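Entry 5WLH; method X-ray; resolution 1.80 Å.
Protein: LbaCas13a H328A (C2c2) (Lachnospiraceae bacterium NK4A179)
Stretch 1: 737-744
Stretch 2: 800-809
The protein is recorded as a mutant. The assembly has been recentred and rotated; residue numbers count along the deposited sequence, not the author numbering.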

ATOM      1  N   ASN A 737       4.633 -27.193  23.309  1.00 39.33           N
ATOM      2  CA  ASN A 737       6.019 -27.632  23.432  1.00 44.33           C
ATOM      3  C   ASN A 737       6.901 -26.962  22.390  1.00 43.57           C
ATOM      4  O   ASN A 737       8.053 -26.616  22.677  1.00 39.36           O
ATOM      5  CB  ASN A 737       6.099 -29.152  23.306  1.00 47.84           C
ATOM      6  CG  ASN A 737       5.467 -29.858  24.481  1.00 53.84           C
ATOM      7  OD1 ASN A 737       5.543 -29.386  25.614  1.00 55.85           O
ATOM      8  ND2 ASN A 737       4.826 -30.988  24.218  1.00 58.11           N
ATOM      9  N   VAL A 738       6.380 -26.783  21.171  1.00 40.17           N
ATOM     10  CA  VAL A 738       7.126 -26.075  20.133  1.00 35.90           C
ATOM     11  C   VAL A 738       7.541 -24.695  20.624  1.00 32.49           C
ATOM     12  O   VAL A 738       8.684 -24.266  20.430  1.00 36.42           O
ATOM     13  CB  VAL A 738       6.286 -25.986  18.842  1.00 32.08           C
ATOM     14  CG1 VAL A 738       6.819 -24.894  17.904  1.00 26.24           C
ATOM     15  CG2 VAL A 738       6.290 -27.319  18.134  1.00 30.55           C
ATOM     16  N   ARG A 739       6.623 -23.985  21.278  1.00 37.20           N
ATOM     17  CA  ARG A 739       6.921 -22.628  21.724  1.00 38.05           C
ATOM     18  C   ARG A 739       8.062 -22.616  22.736  1.00 38.59           C
ATOM     19  O   ARG A 739       9.043 -21.878  22.575  1.00 39.26           O
ATOM     20  CB  ARG A 739       5.662 -22.003  22.309  1.00 39.45           C
ATOM     21  CG  ARG A 739       5.832 -20.612  22.861  1.00 38.74           C
ATOM     22  CD  ARG A 739       4.647 -20.326  23.754  1.00 44.06           C
ATOM     23  NE  ARG A 739       4.806 -19.092  24.504  1.00 51.68           N
ATOM     24  CZ  ARG A 739       5.308 -19.012  25.729  1.00 56.23           C
ATOM     25  NH1 ARG A 739       5.399 -17.828  26.316  1.00 57.28           N
ATOM     26  NH2 ARG A 739       5.726 -20.104  26.363  1.00 54.58           N
ATOM     27  N   GLU A 740       7.958 -23.440  23.783  1.00 37.77           N
ATOM     28  CA  GLU A 740       9.006 -23.481  24.805  1.00 44.07           C
ATOM     29  C   GLU A 740      10.362 -23.854  24.213  1.00 42.71           C
ATOM     30  O   GLU A 740      11.393 -23.289  24.600  1.00 45.08           O
ATOM     31  CB  GLU A 740       8.619 -24.458  25.916  1.00 51.60           C
ATOM     32  CG  GLU A 740       7.225 -24.233  26.502  1.00 60.43           C
ATOM     33  CD  GLU A 740       7.162 -23.071  27.491  1.00 68.72           C
ATOM     34  OE1 GLU A 740       8.178 -22.355  27.648  1.00 70.59           O
ATOM     35  OE2 GLU A 740       6.093 -22.878  28.115  1.00 70.95           O
ATOM     36  N   ARG A 741      10.385 -24.797  23.266  1.00 44.09           N
ATOM     37  CA  ARG A 741      11.646 -25.230  22.671  1.00 47.18           C
ATOM     38  C   ARG A 741      12.190 -24.212  21.678  1.00 46.84           C
ATOM     39  O   ARG A 741      13.414 -24.077  21.534  1.00 43.80           O
ATOM     40  CB  ARG A 741      11.466 -26.580  21.978  1.00 52.65           C
ATOM     41  CG  ARG A 741      11.395 -27.766  22.922  1.00 58.49           C
ATOM     42  CD  ARG A 741      12.355 -28.860  22.485  1.00 66.11           C
ATOM     43  NE  ARG A 741      13.593 -28.315  21.926  1.00 72.59           N
ATOM     44  CZ  ARG A 741      14.631 -27.890  22.647  1.00 76.58           C
ATOM     45  NH1 ARG A 741      14.603 -27.943  23.975  1.00 76.02           N
ATOM     46  NH2 ARG A 741      15.707 -27.410  22.034  1.00 78.33           N
ATOM     47  N   PHE A 742      11.306 -23.507  20.968  1.00 42.41           N
ATOM     48  CA  PHE A 742      11.762 -22.410  20.125  1.00 38.76           C
ATOM     49  C   PHE A 742      12.457 -21.344  20.961  1.00 33.49           C
ATOM     50  O   PHE A 742      13.503 -20.821  20.565  1.00 39.75           O
ATOM     51  CB  PHE A 742      10.577 -21.819  19.357  1.00 39.92           C
ATOM     52  CG  PHE A 742      10.896 -20.547  18.612  1.00 37.90           C
ATOM     53  CD1 PHE A 742      10.852 -19.312  19.255  1.00 37.20           C
ATOM     54  CD2 PHE A 742      11.217 -20.583  17.269  1.00 40.13           C
ATOM     55  CE1 PHE A 742      11.133 -18.146  18.571  1.00 35.28           C
ATOM     56  CE2 PHE A 742      11.504 -19.419  16.577  1.00 40.62           C
ATOM     57  CZ  PHE A 742      11.462 -18.202  17.226  1.00 37.32           C
ATOM     58  N   ILE A 743      11.876 -21.009  22.114  1.00 33.16           N
ATOM     59  CA  ILE A 743      12.419 -19.956  22.968  1.00 39.12           C
ATOM     60  C   ILE A 743      13.777 -20.370  23.516  1.00 47.01           C
ATOM     61  O   ILE A 743      14.723 -19.574  23.558  1.00 45.44           O
ATOM     62  CB  ILE A 743      11.429 -19.641  24.105  1.00 40.87           C
ATOM     63  CG1 ILE A 743      10.154 -18.977  23.557  1.00 36.32           C
ATOM     64  CG2 ILE A 743      12.074 -18.753  25.172  1.00 45.19           C
ATOM     65  CD1 ILE A 743       9.041 -18.912  24.574  1.00 39.15           C
ATOM     66  N   THR A 744      13.890 -21.630  23.936  1.00 48.89           N
ATOM     67  CA  THR A 744      15.156 -22.137  24.451  1.00 47.49           C
ATOM     68  C   THR A 744      16.227 -22.142  23.367  1.00 47.69           C
ATOM     69  O   THR A 744      17.316 -21.586  23.554  1.00 47.58           O
ATOM     70  CB  THR A 744      14.945 -23.533  25.018  1.00 44.94           C
ATOM     71  OG1 THR A 744      14.101 -23.445  26.172  1.00 41.51           O
ATOM     72  CG2 THR A 744      16.286 -24.161  25.403  1.00 50.04           C
ATOM     73  N   ASN A 800       5.743 -10.523  28.685  1.00 45.66           N
ATOM     74  CA  ASN A 800       4.532 -11.318  28.847  1.00 51.14           C
ATOM     75  C   ASN A 800       4.873 -12.778  28.593  1.00 54.54           C
ATOM     76  O   ASN A 800       5.163 -13.165  27.453  1.00 54.11           O
ATOM     77  CB  ASN A 800       3.415 -10.849  27.909  1.00 53.02           C
ATOM     78  CG  ASN A 800       2.051 -11.408  28.294  1.00 56.83           C
ATOM     79  OD1 ASN A 800       1.941 -12.511  28.838  1.00 55.72           O
ATOM     80  ND2 ASN A 800       0.997 -10.646  28.005  1.00 58.16           N
ATOM     81  N   PRO A 801       4.873 -13.611  29.636  1.00 55.81           N
ATOM     82  CA  PRO A 801       5.200 -15.030  29.441  1.00 55.60           C
ATOM     83  C   PRO A 801       4.196 -15.773  28.587  1.00 52.67           C
ATOM     84  O   PRO A 801       4.538 -16.827  28.042  1.00 55.52           O
ATOM     85  CB  PRO A 801       5.225 -15.587  30.872  1.00 57.47           C
ATOM     86  CG  PRO A 801       5.417 -14.387  31.743  1.00 60.23           C
ATOM     87  CD  PRO A 801       4.683 -13.280  31.056  1.00 59.71           C
ATOM     88  N   ASP A 802       2.974 -15.265  28.455  1.00 49.98           N
ATOM     89  CA  ASP A 802       1.913 -15.961  27.747  1.00 49.05           C
ATOM     90  C   ASP A 802       1.848 -15.619  26.264  1.00 42.85           C
ATOM     91  O   ASP A 802       0.898 -16.040  25.598  1.00 44.24           O
ATOM     92  CB  ASP A 802       0.559 -15.647  28.393  1.00 54.26           C
ATOM     93  CG  ASP A 802       0.524 -15.991  29.875  1.00 60.66           C
ATOM     94  OD1 ASP A 802       1.309 -16.866  30.303  1.00 62.58           O
ATOM     95  OD2 ASP A 802      -0.289 -15.382  30.607  1.00 60.40           O
ATOM     96  N   TYR A 803       2.802 -14.852  25.742  1.00 40.14           N
ATOM     97  CA  TYR A 803       2.821 -14.549  24.315  1.00 39.44           C
ATOM     98  C   TYR A 803       3.004 -15.829  23.519  1.00 39.05           C
ATOM     99  O   TYR A 803       3.951 -16.590  23.750  1.00 38.57           O
ATOM    100  CB  TYR A 803       3.948 -13.569  23.975  1.00 40.53           C
ATOM    101  CG  TYR A 803       3.644 -12.104  24.243  1.00 45.92           C
ATOM    102  CD1 TYR A 803       2.341 -11.631  24.274  1.00 47.77           C
ATOM    103  CD2 TYR A 803       4.674 -11.195  24.463  1.00 53.44           C
ATOM    104  CE1 TYR A 803       2.066 -10.285  24.525  1.00 52.57           C
ATOM    105  CE2 TYR A 803       4.415  -9.852  24.713  1.00 55.27           C
ATOM    106  CZ  TYR A 803       3.112  -9.402  24.742  1.00 56.65           C
ATOM    107  OH  TYR A 803       2.858  -8.067  24.996  1.00 58.40           O
ATOM    108  N   THR A 804       2.098 -16.062  22.576  1.00 33.06           N
ATOM    109  CA  THR A 804       2.211 -17.215  21.702  1.00 30.63           C
ATOM    110  C   THR A 804       3.473 -17.113  20.853  1.00 31.48           C
ATOM    111  O   THR A 804       4.115 -16.066  20.768  1.00 30.90           O
ATOM    112  CB  THR A 804       0.983 -17.310  20.801  1.00 30.51           C
ATOM    113  OG1 THR A 804       0.962 -16.178  19.925  1.00 29.42           O
ATOM    114  CG2 THR A 804      -0.266 -17.296  21.633  1.00 31.20           C
ATOM    115  N   LEU A 805       3.834 -18.235  20.219  1.00 28.90           N
ATOM    116  CA  LEU A 805       4.925 -18.209  19.249  1.00 29.62           C
ATOM    117  C   LEU A 805       4.636 -17.204  18.144  1.00 28.80           C
ATOM    118  O   LEU A 805       5.531 -16.463  17.715  1.00 27.76           O
ATOM    119  CB  LEU A 805       5.146 -19.602  18.658  1.00 29.07           C
ATOM    120  CG  LEU A 805       6.148 -19.739  17.505  1.00 34.59           C
ATOM    121  CD1 LEU A 805       7.554 -19.323  17.914  1.00 33.86           C
ATOM    122  CD2 LEU A 805       6.169 -21.177  16.992  1.00 34.77           C
ATOM    123  N   ALA A 806       3.393 -17.167  17.667  1.00 26.87           N
ATOM    124  CA  ALA A 806       3.049 -16.174  16.653  1.00 26.40           C
ATOM    125  C   ALA A 806       3.328 -14.768  17.163  1.00 26.97           C
ATOM    126  O   ALA A 806       3.870 -13.935  16.434  1.00 25.84           O
ATOM    127  CB  ALA A 806       1.582 -16.324  16.256  1.00 25.60           C
ATOM    128  N   GLN A 807       2.973 -14.491  18.423  1.00 27.27           N
ATOM    129  CA  GLN A 807       3.164 -13.147  18.959  1.00 28.65           C
ATOM    130  C   GLN A 807       4.634 -12.827  19.168  1.00 29.63           C
ATOM    131  O   GLN A 807       5.047 -11.679  18.977  1.00 27.01           O
ATOM    132  CB  GLN A 807       2.364 -12.982  20.250  1.00 29.48           C
ATOM    133  CG  GLN A 807       0.861 -13.049  19.980  1.00 31.55           C
ATOM    134  CD  GLN A 807       0.006 -13.148  21.226  1.00 33.10           C
ATOM    135  OE1 GLN A 807       0.395 -13.755  22.230  1.00 35.48           O
ATOM    136  NE2 GLN A 807      -1.175 -12.559  21.160  1.00 31.23           N
ATOM    137  N   ILE A 808       5.448 -13.826  19.516  1.00 28.52           N
ATOM    138  CA  ILE A 808       6.890 -13.604  19.526  1.00 30.22           C
ATOM    139  C   ILE A 808       7.382 -13.267  18.122  1.00 29.89           C
ATOM    140  O   ILE A 808       8.163 -12.326  17.931  1.00 31.44           O
ATOM    141  CB  ILE A 808       7.621 -14.825  20.115  1.00 30.67           C
ATOM    142  CG1 ILE A 808       7.194 -15.033  21.564  1.00 37.37           C
ATOM    143  CG2 ILE A 808       9.112 -14.620  20.017  1.00 29.25           C
ATOM    144  CD1 ILE A 808       7.576 -16.393  22.128  1.00 38.30           C
ATOM    145  N   CYS A 809       6.924 -14.025  17.112  1.00 28.54           N
ATOM    146  CA  CYS A 809       7.327 -13.743  15.737  1.00 25.28           C
ATOM    147  C   CYS A 809       6.935 -12.335  15.324  1.00 26.86           C
ATOM    148  O   CYS A 809       7.713 -11.633  14.673  1.00 29.25           O
ATOM    149  CB  CYS A 809       6.691 -14.732  14.763  1.00 32.71           C
ATOM    150  SG  CYS A 809       7.349 -16.407  14.826  1.00 36.78           S
TER

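Three residues account for most of the contact between these stretches: Arg-739, which has 95 Å² covered by the other stretch, Leu-805 with 81 Å², and Phe-742 with 59 Å², out of 370 Å² summed over both sides. Stretch 1 is helical throughout, whereas stretch 2 runs through a turn and a short loop before a helix starts at Leu-805. The two helix axes come no nearer than 10.7 Å, at 36° between their N-to-C directions, so side chains must fill the space between them. The backbones draw closest at Arg-739 and Leu-805, whose CA atoms lie 5.4 Å apart.

Arg-739 supplies the polar part. Its CA-to-CB bond points toward stretch 2, and chi1, chi2 and chi3 are all t (178°, -163° and 171°), an extended chain that carries the guanidinium along the loop ahead of the second helix. There NE donates to the Tyr-803 carbonyl: Arg-739 NE to Tyr-803 O is 2.7 Å, with an N-H...O angle of 164°. That oxygen lies at the edge of the guanidinium, near its plane, where the N-H bonds point. A second bond to the same acceptor, Arg-739 NH1 to Tyr-803 O at 3.2 Å, is weak, its angle being 134°. The position of NH1 also deserves caution, because Arg-739 NH1 and Pro-801 O are modelled 2.2 Å apart, too short for a hydrogen bond; this is a clash, and no attraction should be inferred from it. Within its own helix, Arg-739 NH2 forms a salt bridge with Glu-740 OE2 at 3.3 Å. Arginine thus suits a place where a long aliphatic stem passes the start of a helix and a planar cation meets a backbone carbonyl.

The loop that presents this carbonyl is itself ordered by local bonds. Asn-800 to Tyr-803 form a type I turn, and Asp-802 N donates to Asn-800 OD1 at 3.0 Å. Thr-804 occupies the N-cap, its OG1 accepting from Gln-807 N at 3.0 Å, while Thr-804 N donates to Gln-807 OE1 at 2.9 Å. This reciprocal pair satisfies polar groups at the helix start, immediately after the carbonyl used by Arg-739.

The apolar part centres on Leu-805 and Phe-742, both buried. The CA-to-CB bond of Leu-805 points sideways, but with chi1 t (173°) and chi2 p (61°) the end of its side chain comes nearer stretch 1. Leu-805 CD1 sits 3.6 Å from the centroid of the Phe-742 ring and 15° off its normal, a CH-pi contact over one face. Its other methyl packs against Val-738, with Leu-805 CD2 to Val-738 CG1 at 3.9 Å. A branched leucine can therefore engage two neighbours on the first helix. The CA-to-CB bond of Phe-742 points toward stretch 2, and chi1 is t (171°), offering a broad apolar surface. One turn beyond Leu-805, Ile-808 extends the packing, its CD1 lying 3.8 Å from Ile-743 CD1.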